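Local coordinates for protein P35 (Autographa californica nucleopolyhedrovirus, PDB 1P35) that blocks caspases through a reactive-site loop, so suppressing apoptosis of the infected insect cell, and also inhibits the host RNA interference antiviral response, at residues G50-T56 against S167-I173; D71-D75 against C265-I269; K134-K139 against A182-D187. The contacts are given in a common frame with arbitrary orientation. Residues are numbered along the deposited sequence.

How the interactions relate
Going from the N terminus, the chain lays down 50-56 and then 71-75, on the helix that follows strand 52-55. Helical segment 134-139 comes next, and it is still open when 167-173 returns to pair with 50-56 and close interaction 1. Interaction 3 closes shortly afterwards, when 182-187 reaches 134-139, so it crosses interaction 1. The widest loop, that of interaction 2, closes last at 265-269; it crosses interaction 1 and encloses interaction 3. Interaction 1 joins two strands of the main sheet, interaction 2 seats helix 62-74 against that sheet, and interaction 3 ties the end of helix 126-135 to a loop. Their centres lie 24 to 28 Å apart.

Interaction 1 of 3, residues G50-T56 against S167-I173; sequences GPIRSVT and SFEYNPI
The apolar centre is Ile52 on Phe168. With chi1 m and chi2 t, Ile52 sets its CD1 squarely over the ring face of Phe168, 3.7 Å from the centroid on the ring normal, a CH-pi contact. Phe168 and Tyr170 are both chi1 p, and their side chains share one sheet face with those of Ile52 and Val55; Val55 CG1 lies 4.3 Å from Phe168 CB. Ala150 and Val102 of neighbouring strands pack against the same cluster.

Strands 52-55 and 167-170 run antiparallel at 146°, their axes 4.6 Å apart at closest. Ile52-Tyr170 (CA-CA 4.1 Å) and Val55-Phe168 (3.8 Å) are non-hydrogen-bonded pairs, while Ser54-Glu169 (5.5 Å) is hydrogen-bonded. Four backbone hydrogen bonds join the two segments: Asn171 N to Pro51 O 3.0 Å, Arg53 N to Glu169 O 2.8 Å, Glu169 N to Ser54 O 2.8 Å and Thr56 N to Ser167 O 3.0 Å. At Gly50 a CB would run into Asn171 O, which approaches the glycine CA to 3.2 Å.

At the polar edge Arg53 forms a salt bridge with Glu169, although the modelled NH2-OE1 distance of 2.3 Å is too short to trust. At the far end of the pairing Ser167 OG sits 2.9 Å from Thr56 O and 3.1 Å from Thr56 OG1, which also bonds Glu26. Lys255 of the second subunit packs on Ser54.

Arg53, with psi near -45°, and Ser54 both face Glu169: a classic beta bulge in an antiparallel edge pairing.

Interaction 2 of 3, residues D71-D75 against C265-I269; sequences DEQFD and CNGFI
Backbone first: residues 71-74 lie toward the C-terminal part of helix 62-74, with Asp75 N bonded to Asp71 O at 2.9 Å. Opposite them, 265-269 belongs to strand 259-271, which turns a corner at Gly267. At its phi/psi of 153/-142 a CB would collide with the carbonyl O of Asn266, so only glycine fits comfortably here. The closest CA pairs are Phe74-Cys265 at 6.6 Å and Gln73-Ile269 at 7.2 Å.

The aromatic contact dominates. Phe74 (chi1 m, chi2 80°) reaches into the bend, and Ile269, chi1 m and chi2 t, lays CD1 over one ring face, 3.4 Å from the centroid and 3° off the normal, a CH-pi contact.

Van der Waals packing fills in the rest. Phe74 CZ lies 3.5 Å from Gly267 O, Phe74 CD2 is 3.6 Å from Cys265 O and 4.5 Å from Cys265 CB, and Ile269 CD1 is 3.3 Å from Gln73 O. Leu77, a little further along the chain, touches both Cys265 and Ile269.

No polar bond joins the segments; Cys265 N bonds Glu78 OE2, and Asn266 OD1 accepts from His282 N.

With no hydrogen bond or salt bridge between the segments, the helix is held to the sheet here by burial and close shape fit around one phenylalanine.

Interaction 3 of 3, residues K134-K139 against A182-D187; sequences KYCLPK and AHEIND
Residue Tyr135 ends helix 126-135, and after a break at Cys136 the chain takes up a short, weakly bonded helical turn, in which Lys139 N bonds Cys136 O at 2.8 Å. Segment 182-187 has no regular structure; from Ala182 to Asn186 it is extended, with every psi between 150° and 169°, and passes beside the break. CA atoms come nearest at Tyr135-Ile185 (4.6 Å) and Cys136-Glu184 (4.8 Å), and a single backbone hydrogen bond, Ile185 N to Tyr135 O at 2.7 Å, joins the two.

Among the side chains, Ile185 (m, t) points at the helical segment, its CD1 3.8 Å from Pro138 CB and its CB 4.0 Å from Tyr135 CD1. Lys139, curled through three m torsions, brings CD to 3.5 Å from Ile185 CG1 and CG to 3.3 Å from His183 O, and its NZ goes on to bond Asn289 O. Tyr135, chi1 m, donates from OH to Asp187 OD1 at 2.6 Å, though Asp187 is poorly ordered.

Glu184 OE1 bonds Ile3 N, and Cys136 packs on Val2 and Phe4. This is surface packing of the loop between strands 176-179 and 191-199 against the C-terminal end of helix 126-135 and the turn after it, beside strand 2-4.

Interaction 1 of 3, residues G50-T56 against S167-I173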
loop_
_atom_site.group_PDB
_atom_site.type_symbol
_atom_site.label_atom_id
_atom_site.label_comp_id
_atom_site.label_asym_id
_atom_site.label_seq_id
_atom_site.Cartn_x
_atom_site.Cartn_y
_atom_site.Cartn_z
ATOM N N GLY A 50 28.942 0.664 -14.934
ATOM C CA GLY A 50 30.103 0.188 -14.201
ATOM C C GLY A 50 29.958 -1.183 -13.544
ATOM O O GLY A 50 28.862 -1.721 -13.454
ATOM N N PRO A 51 31.057 -1.735 -13.015
ATOM C CA PRO A 51 30.987 -3.052 -12.400
ATOM C C PRO A 51 30.131 -3.129 -11.166
ATOM O O PRO A 51 30.128 -2.219 -10.347
ATOM C CB PRO A 51 32.454 -3.371 -12.116
ATOM C CG PRO A 51 33.019 -1.888 -11.727
ATOM C CD PRO A 51 32.432 -1.179 -12.935
ATOM N N ILE A 52 29.402 -4.238 -11.057
ATOM C CA ILE A 52 28.566 -4.491 -9.901
ATOM C C ILE A 52 29.469 -4.817 -8.718
ATOM O O ILE A 52 30.510 -5.448 -8.864
ATOM C CB ILE A 52 27.604 -5.664 -10.149
ATOM C CG1 ILE A 52 26.504 -5.193 -11.132
ATOM C CG2 ILE A 52 27.067 -6.181 -8.846
ATOM C CD1 ILE A 52 25.488 -6.254 -11.495
ATOM N N ARG A 53 29.056 -4.391 -7.540
ATOM C CA ARG A 53 29.863 -4.632 -6.394
ATOM C C ARG A 53 29.172 -5.531 -5.390
ATOM O O ARG A 53 29.796 -6.427 -4.829
ATOM C CB ARG A 53 30.239 -3.316 -5.757
ATOM C CG ARG A 53 31.342 -3.494 -4.752
ATOM C CD ARG A 53 31.501 -2.241 -3.954
ATOM N NE ARG A 53 30.293 -2.007 -3.194
ATOM C CZ ARG A 53 29.993 -0.828 -2.694
ATOM N NH1 ARG A 53 30.825 0.202 -2.890
ATOM N NH2 ARG A 53 28.868 -0.685 -2.005
ATOM N N SER A 54 27.903 -5.261 -5.111
ATOM C CA SER A 54 27.157 -6.134 -4.220
ATOM C C SER A 54 25.669 -5.963 -4.476
ATOM O O SER A 54 25.273 -4.996 -5.095
ATOM C CB SER A 54 27.502 -5.877 -2.757
ATOM O OG SER A 54 27.271 -4.550 -2.393
ATOM N N VAL A 55 24.867 -6.939 -4.058
ATOM C CA VAL A 55 23.426 -6.873 -4.237
ATOM C C VAL A 55 22.886 -6.309 -2.957
ATOM O O VAL A 55 23.459 -6.515 -1.895
ATOM C CB VAL A 55 22.794 -8.257 -4.393
ATOM C CG1 VAL A 55 23.149 -8.867 -5.757
ATOM C CG2 VAL A 55 23.330 -9.148 -3.278
ATOM N N THR A 56 21.761 -5.628 -3.038
ATOM C CA THR A 56 21.216 -5.077 -1.828
ATOM C C THR A 56 19.819 -5.644 -1.600
ATOM O O THR A 56 19.309 -6.404 -2.424
ATOM C CB THR A 56 21.202 -3.546 -1.925
ATOM O OG1 THR A 56 20.446 -3.134 -3.086
ATOM C CG2 THR A 56 22.609 -3.037 -2.053
ATOM N N SER A 167 18.213 -5.658 -6.936
ATOM C CA SER A 167 18.829 -4.393 -6.613
ATOM C C SER A 167 20.307 -4.650 -6.326
ATOM O O SER A 167 20.666 -5.683 -5.799
ATOM C CB SER A 167 18.135 -3.719 -5.422
ATOM O OG SER A 167 18.015 -4.592 -4.309
ATOM N N PHE A 168 21.163 -3.704 -6.676
ATOM C CA PHE A 168 22.568 -3.904 -6.450
ATOM C C PHE A 168 23.286 -2.554 -6.550
ATOM O O PHE A 168 22.728 -1.584 -7.099
ATOM C CB PHE A 168 23.107 -4.936 -7.480
ATOM C CG PHE A 168 22.989 -4.472 -8.948
ATOM C CD1 PHE A 168 23.719 -3.378 -9.414
ATOM C CD2 PHE A 168 22.086 -5.087 -9.816
ATOM C CE1 PHE A 168 23.539 -2.887 -10.735
ATOM C CE2 PHE A 168 21.894 -4.625 -11.120
ATOM C CZ PHE A 168 22.627 -3.509 -11.577
ATOM N N GLU A 169 24.477 -2.473 -5.961
ATOM C CA GLU A 169 25.281 -1.265 -6.063
ATOM C C GLU A 169 26.373 -1.502 -7.089
ATOM O O GLU A 169 26.889 -2.612 -7.232
ATOM C CB GLU A 169 25.938 -0.893 -4.736
ATOM C CG GLU A 169 25.017 -0.166 -3.803
ATOM C CD GLU A 169 25.582 -0.039 -2.417
ATOM O OE1 GLU A 169 26.768 0.292 -2.313
ATOM O OE2 GLU A 169 24.842 -0.238 -1.436
ATOM N N TYR A 170 26.703 -0.463 -7.826
ATOM C CA TYR A 170 27.767 -0.583 -8.799
ATOM C C TYR A 170 28.624 0.699 -8.766
ATOM O O TYR A 170 28.244 1.726 -8.139
ATOM C CB TYR A 170 27.194 -0.846 -10.199
ATOM C CG TYR A 170 26.288 0.258 -10.723
ATOM C CD1 TYR A 170 25.057 0.518 -10.142
ATOM C CD2 TYR A 170 26.673 1.041 -11.819
ATOM C CE1 TYR A 170 24.222 1.546 -10.645
ATOM C CE2 TYR A 170 25.849 2.065 -12.322
ATOM C CZ TYR A 170 24.651 2.317 -11.738
ATOM O OH TYR A 170 23.973 3.448 -12.106
ATOM N N ASN A 171 29.774 0.621 -9.427
ATOM C CA ASN A 171 30.743 1.724 -9.516
ATOM C C ASN A 171 30.790 2.248 -10.956
ATOM O O ASN A 171 31.519 1.733 -11.790
ATOM C CB ASN A 171 32.089 1.183 -9.065
ATOM C CG ASN A 171 32.038 0.735 -7.648
ATOM O OD1 ASN A 171 32.250 -0.439 -7.329
ATOM N ND2 ASN A 171 31.692 1.678 -6.753
ATOM N N PRO A 172 30.075 3.342 -11.232
ATOM C CA PRO A 172 29.975 3.983 -12.559
ATOM C C PRO A 172 31.312 4.338 -13.189
ATOM O O PRO A 172 32.187 4.914 -12.538
ATOM C CB PRO A 172 29.146 5.243 -12.281
ATOM C CG PRO A 172 28.422 4.913 -10.986
ATOM C CD PRO A 172 29.455 4.189 -10.197
ATOM N N ILE A 173 31.514 3.961 -14.438
ATOM C CA ILE A 173 32.755 4.369 -15.070
ATOM C C ILE A 173 32.445 5.787 -15.618
ATOM O O ILE A 173 31.394 6.038 -16.207
ATOM C CB ILE A 173 33.190 3.413 -16.231
ATOM C CG1 ILE A 173 33.627 2.016 -15.715
ATOM C CG2 ILE A 173 34.235 4.085 -17.041
ATOM C CD1 ILE A 173 34.479 1.982 -14.365
#

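Interaction 2 of 3, residues D71-D75 against C265-I269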
loop_
_atom_site.group_PDB
_atom_site.type_symbol
_atom_site.label_atom_id
_atom_site.label_comp_id
_atom_site.label_asym_id
_atom_site.label_seq_id
_atom_site.Cartn_x
_atom_site.Cartn_y
_atom_site.Cartn_z
ATOM N N ASP A 71 4.322 8.818 -10.621
ATOM C CA ASP A 71 2.927 9.188 -10.880
ATOM C C ASP A 71 2.538 10.554 -10.306
ATOM O O ASP A 71 1.740 11.252 -10.902
ATOM C CB ASP A 71 1.923 8.153 -10.323
ATOM C CG ASP A 71 1.942 6.838 -11.092
ATOM O OD1 ASP A 71 2.407 6.846 -12.249
ATOM O OD2 ASP A 71 1.455 5.806 -10.567
ATOM N N GLU A 72 3.096 10.975 -9.178
ATOM C CA GLU A 72 2.633 12.279 -8.686
ATOM C C GLU A 72 3.294 13.456 -9.426
ATOM O O GLU A 72 2.914 14.614 -9.234
ATOM C CB GLU A 72 2.847 12.421 -7.170
ATOM C CG GLU A 72 4.280 12.696 -6.777
ATOM C CD GLU A 72 4.452 12.927 -5.278
ATOM O OE1 GLU A 72 4.133 12.021 -4.465
ATOM O OE2 GLU A 72 4.913 14.027 -4.911
ATOM N N GLN A 73 4.321 13.182 -10.224
ATOM C CA GLN A 73 4.908 14.280 -10.974
ATOM C C GLN A 73 4.097 14.444 -12.272
ATOM O O GLN A 73 3.892 15.567 -12.743
ATOM C CB GLN A 73 6.359 14.018 -11.311
ATOM C CG GLN A 73 7.321 14.048 -10.152
ATOM C CD GLN A 73 7.338 15.408 -9.451
ATOM O OE1 GLN A 73 7.421 16.485 -10.096
ATOM N NE2 GLN A 73 7.283 15.370 -8.122
ATOM N N PHE A 74 3.612 13.325 -12.820
ATOM C CA PHE A 74 2.853 13.357 -14.049
ATOM C C PHE A 74 1.387 13.726 -13.871
ATOM O O PHE A 74 0.751 14.285 -14.799
ATOM C CB PHE A 74 3.001 12.016 -14.816
ATOM C CG PHE A 74 4.370 11.838 -15.442
ATOM C CD1 PHE A 74 5.470 11.424 -14.674
ATOM C CD2 PHE A 74 4.596 12.262 -16.773
ATOM C CE1 PHE A 74 6.778 11.451 -15.206
ATOM C CE2 PHE A 74 5.872 12.291 -17.320
ATOM C CZ PHE A 74 6.990 11.891 -16.538
ATOM N N ASP A 75 0.835 13.396 -12.704
ATOM C CA ASP A 75 -0.553 13.730 -12.428
ATOM C C ASP A 75 -0.714 15.220 -12.535
ATOM O O ASP A 75 -1.738 15.704 -13.002
ATOM C CB ASP A 75 -0.986 13.275 -11.046
ATOM C CG ASP A 75 -1.340 11.814 -11.009
ATOM O OD1 ASP A 75 -1.270 11.147 -12.062
ATOM O OD2 ASP A 75 -1.688 11.325 -9.916
ATOM N N CYS A 265 -0.250 11.312 -20.062
ATOM C CA CYS A 265 0.992 12.004 -20.282
ATOM C C CYS A 265 2.167 11.060 -20.002
ATOM O O CYS A 265 2.300 10.493 -18.888
ATOM C CB CYS A 265 1.114 13.245 -19.365
ATOM S SG CYS A 265 -0.202 14.486 -19.632
ATOM N N ASN A 266 3.028 10.939 -21.008
ATOM C CA ASN A 266 4.206 10.090 -20.964
ATOM C C ASN A 266 5.445 10.898 -21.396
ATOM O O ASN A 266 5.404 11.724 -22.329
ATOM C CB ASN A 266 3.986 8.889 -21.878
ATOM C CG ASN A 266 2.926 7.948 -21.338
ATOM O OD1 ASN A 266 3.204 7.142 -20.416
ATOM N ND2 ASN A 266 1.696 8.064 -21.862
ATOM N N GLY A 267 6.548 10.638 -20.726
ATOM C CA GLY A 267 7.762 11.365 -21.039
ATOM C C GLY A 267 8.740 11.484 -19.892
ATOM O O GLY A 267 8.909 10.559 -19.103
ATOM N N PHE A 268 9.364 12.653 -19.823
ATOM C CA PHE A 268 10.403 12.970 -18.873
ATOM C C PHE A 268 10.107 14.286 -18.132
ATOM O O PHE A 268 9.783 15.330 -18.756
ATOM C CB PHE A 268 11.747 13.132 -19.637
ATOM C CG PHE A 268 12.189 11.909 -20.357
ATOM C CD1 PHE A 268 11.508 11.463 -21.485
ATOM C CD2 PHE A 268 13.239 11.133 -19.848
ATOM C CE1 PHE A 268 11.855 10.225 -22.108
ATOM C CE2 PHE A 268 13.599 9.913 -20.446
ATOM C CZ PHE A 268 12.893 9.445 -21.595
ATOM N N ILE A 269 10.206 14.235 -16.810
ATOM C CA ILE A 269 10.019 15.416 -15.983
ATOM C C ILE A 269 11.319 15.531 -15.217
ATOM O O ILE A 269 11.711 14.589 -14.500
ATOM C CB ILE A 269 8.836 15.273 -15.012
ATOM C CG1 ILE A 269 7.517 15.483 -15.771
ATOM C CG2 ILE A 269 8.968 16.299 -13.858
ATOM C CD1 ILE A 269 6.237 15.059 -14.990
#

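Interaction 3 of 3, residues K134-K139 against A182-D187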
loop_
_atom_site.group_PDB
_atom_site.type_symbol
_atom_site.label_atom_id
_atom_site.label_comp_id
_atom_site.label_asym_id
_atom_site.label_seq_id
_atom_site.Cartn_x
_atom_site.Cartn_y
_atom_site.Cartn_z
ATOM N N LYS A 134 21.130 -13.084 -32.110
ATOM C CA LYS A 134 20.424 -12.227 -33.065
ATOM C C LYS A 134 19.577 -11.136 -32.399
ATOM O O LYS A 134 19.582 -9.983 -32.826
ATOM C CB LYS A 134 19.478 -13.042 -33.933
ATOM C CG LYS A 134 18.832 -12.167 -35.032
ATOM C CD LYS A 134 17.887 -12.994 -35.887
ATOM C CE LYS A 134 17.395 -12.216 -37.104
ATOM N NZ LYS A 134 16.441 -13.105 -37.841
ATOM N N TYR A 135 18.864 -11.496 -31.337
ATOM C CA TYR A 135 17.962 -10.530 -30.744
ATOM C C TYR A 135 18.379 -9.840 -29.457
ATOM O O TYR A 135 17.873 -8.757 -29.161
ATOM C CB TYR A 135 16.602 -11.187 -30.546
ATOM C CG TYR A 135 15.990 -11.682 -31.839
ATOM C CD1 TYR A 135 15.602 -10.779 -32.841
ATOM C CD2 TYR A 135 15.733 -13.043 -32.033
ATOM C CE1 TYR A 135 14.951 -11.218 -34.014
ATOM C CE2 TYR A 135 15.089 -13.505 -33.194
ATOM C CZ TYR A 135 14.698 -12.581 -34.176
ATOM O OH TYR A 135 14.042 -13.018 -35.291
ATOM N N CYS A 136 19.284 -10.471 -28.708
ATOM C CA CYS A 136 19.749 -9.954 -27.440
ATOM C C CYS A 136 21.169 -9.378 -27.461
ATOM O O CYS A 136 21.373 -8.227 -27.074
ATOM C CB CYS A 136 19.692 -11.066 -26.390
ATOM S SG CYS A 136 18.049 -11.879 -26.201
ATOM N N LEU A 137 22.151 -10.164 -27.923
ATOM C CA LEU A 137 23.533 -9.708 -27.893
ATOM C C LEU A 137 23.725 -8.280 -28.353
ATOM O O LEU A 137 24.344 -7.481 -27.632
ATOM C CB LEU A 137 24.430 -10.615 -28.717
ATOM C CG LEU A 137 25.899 -10.276 -28.470
ATOM C CD1 LEU A 137 26.309 -10.900 -27.109
ATOM C CD2 LEU A 137 26.775 -10.816 -29.596
ATOM N N PRO A 138 23.130 -7.910 -29.522
ATOM C CA PRO A 138 23.241 -6.551 -30.104
ATOM C C PRO A 138 22.761 -5.394 -29.175
ATOM O O PRO A 138 23.201 -4.249 -29.309
ATOM C CB PRO A 138 22.384 -6.633 -31.394
ATOM C CG PRO A 138 22.461 -8.123 -31.791
ATOM C CD PRO A 138 22.234 -8.741 -30.340
ATOM N N LYS A 139 21.870 -5.683 -28.232
ATOM C CA LYS A 139 21.383 -4.624 -27.359
ATOM C C LYS A 139 22.258 -4.542 -26.113
ATOM O O LYS A 139 22.035 -3.698 -25.254
ATOM C CB LYS A 139 19.903 -4.885 -26.985
ATOM C CG LYS A 139 18.931 -5.063 -28.230
ATOM C CD LYS A 139 19.114 -3.886 -29.220
ATOM C CE LYS A 139 18.665 -2.568 -28.599
ATOM N NZ LYS A 139 19.042 -1.332 -29.352
ATOM N N ALA A 182 15.969 -0.205 -22.966
ATOM C CA ALA A 182 15.936 -1.062 -24.166
ATOM C C ALA A 182 15.482 -2.519 -23.964
ATOM O O ALA A 182 15.695 -3.148 -22.891
ATOM C CB ALA A 182 17.333 -1.039 -24.895
ATOM N N HIS A 183 14.874 -3.049 -25.021
ATOM C CA HIS A 183 14.352 -4.416 -25.017
ATOM C C HIS A 183 15.192 -5.244 -25.984
ATOM O O HIS A 183 16.022 -4.685 -26.756
ATOM C CB HIS A 183 12.905 -4.453 -25.543
ATOM C CG HIS A 183 11.997 -3.421 -24.936
ATOM N ND1 HIS A 183 11.216 -3.668 -23.831
ATOM C CD2 HIS A 183 11.753 -2.138 -25.287
ATOM C CE1 HIS A 183 10.526 -2.586 -23.528
ATOM N NE2 HIS A 183 10.832 -1.640 -24.396
ATOM N N GLU A 184 15.006 -6.569 -25.931
ATOM C CA GLU A 184 15.674 -7.397 -26.903
ATOM C C GLU A 184 15.001 -7.005 -28.262
ATOM O O GLU A 184 13.845 -6.575 -28.302
ATOM C CB GLU A 184 15.396 -8.854 -26.635
ATOM C CG GLU A 184 13.954 -9.206 -26.731
ATOM C CD GLU A 184 13.165 -8.932 -25.453
ATOM O OE1 GLU A 184 13.588 -8.128 -24.605
ATOM O OE2 GLU A 184 12.088 -9.518 -25.311
ATOM N N ILE A 185 15.712 -7.163 -29.367
ATOM C CA ILE A 185 15.147 -6.836 -30.698
ATOM C C ILE A 185 14.000 -7.787 -31.062
ATOM O O ILE A 185 13.985 -8.918 -30.562
ATOM C CB ILE A 185 16.248 -6.981 -31.765
ATOM C CG1 ILE A 185 17.453 -6.125 -31.361
ATOM C CG2 ILE A 185 15.730 -6.568 -33.153
ATOM C CD1 ILE A 185 18.687 -6.355 -32.238
ATOM N N ASN A 186 13.020 -7.339 -31.868
ATOM C CA ASN A 186 11.923 -8.231 -32.359
ATOM C C ASN A 186 11.794 -8.021 -33.891
ATOM O O ASN A 186 12.320 -7.050 -34.450
ATOM C CB ASN A 186 10.542 -7.988 -31.712
ATOM C CG ASN A 186 9.974 -6.597 -32.037
ATOM O OD1 ASN A 186 9.918 -6.170 -33.210
ATOM N ND2 ASN A 186 9.549 -5.890 -30.997
ATOM N N ASP A 187 11.086 -8.912 -34.569
ATOM C CA ASP A 187 11.015 -8.833 -36.031
ATOM C C ASP A 187 10.260 -7.672 -36.628
ATOM O O ASP A 187 10.621 -7.175 -37.684
ATOM C CB ASP A 187 10.448 -10.136 -36.599
ATOM C CG ASP A 187 11.285 -11.337 -36.227
ATOM O OD1 ASP A 187 12.491 -11.359 -36.583
ATOM O OD2 ASP A 187 10.733 -12.246 -35.571
#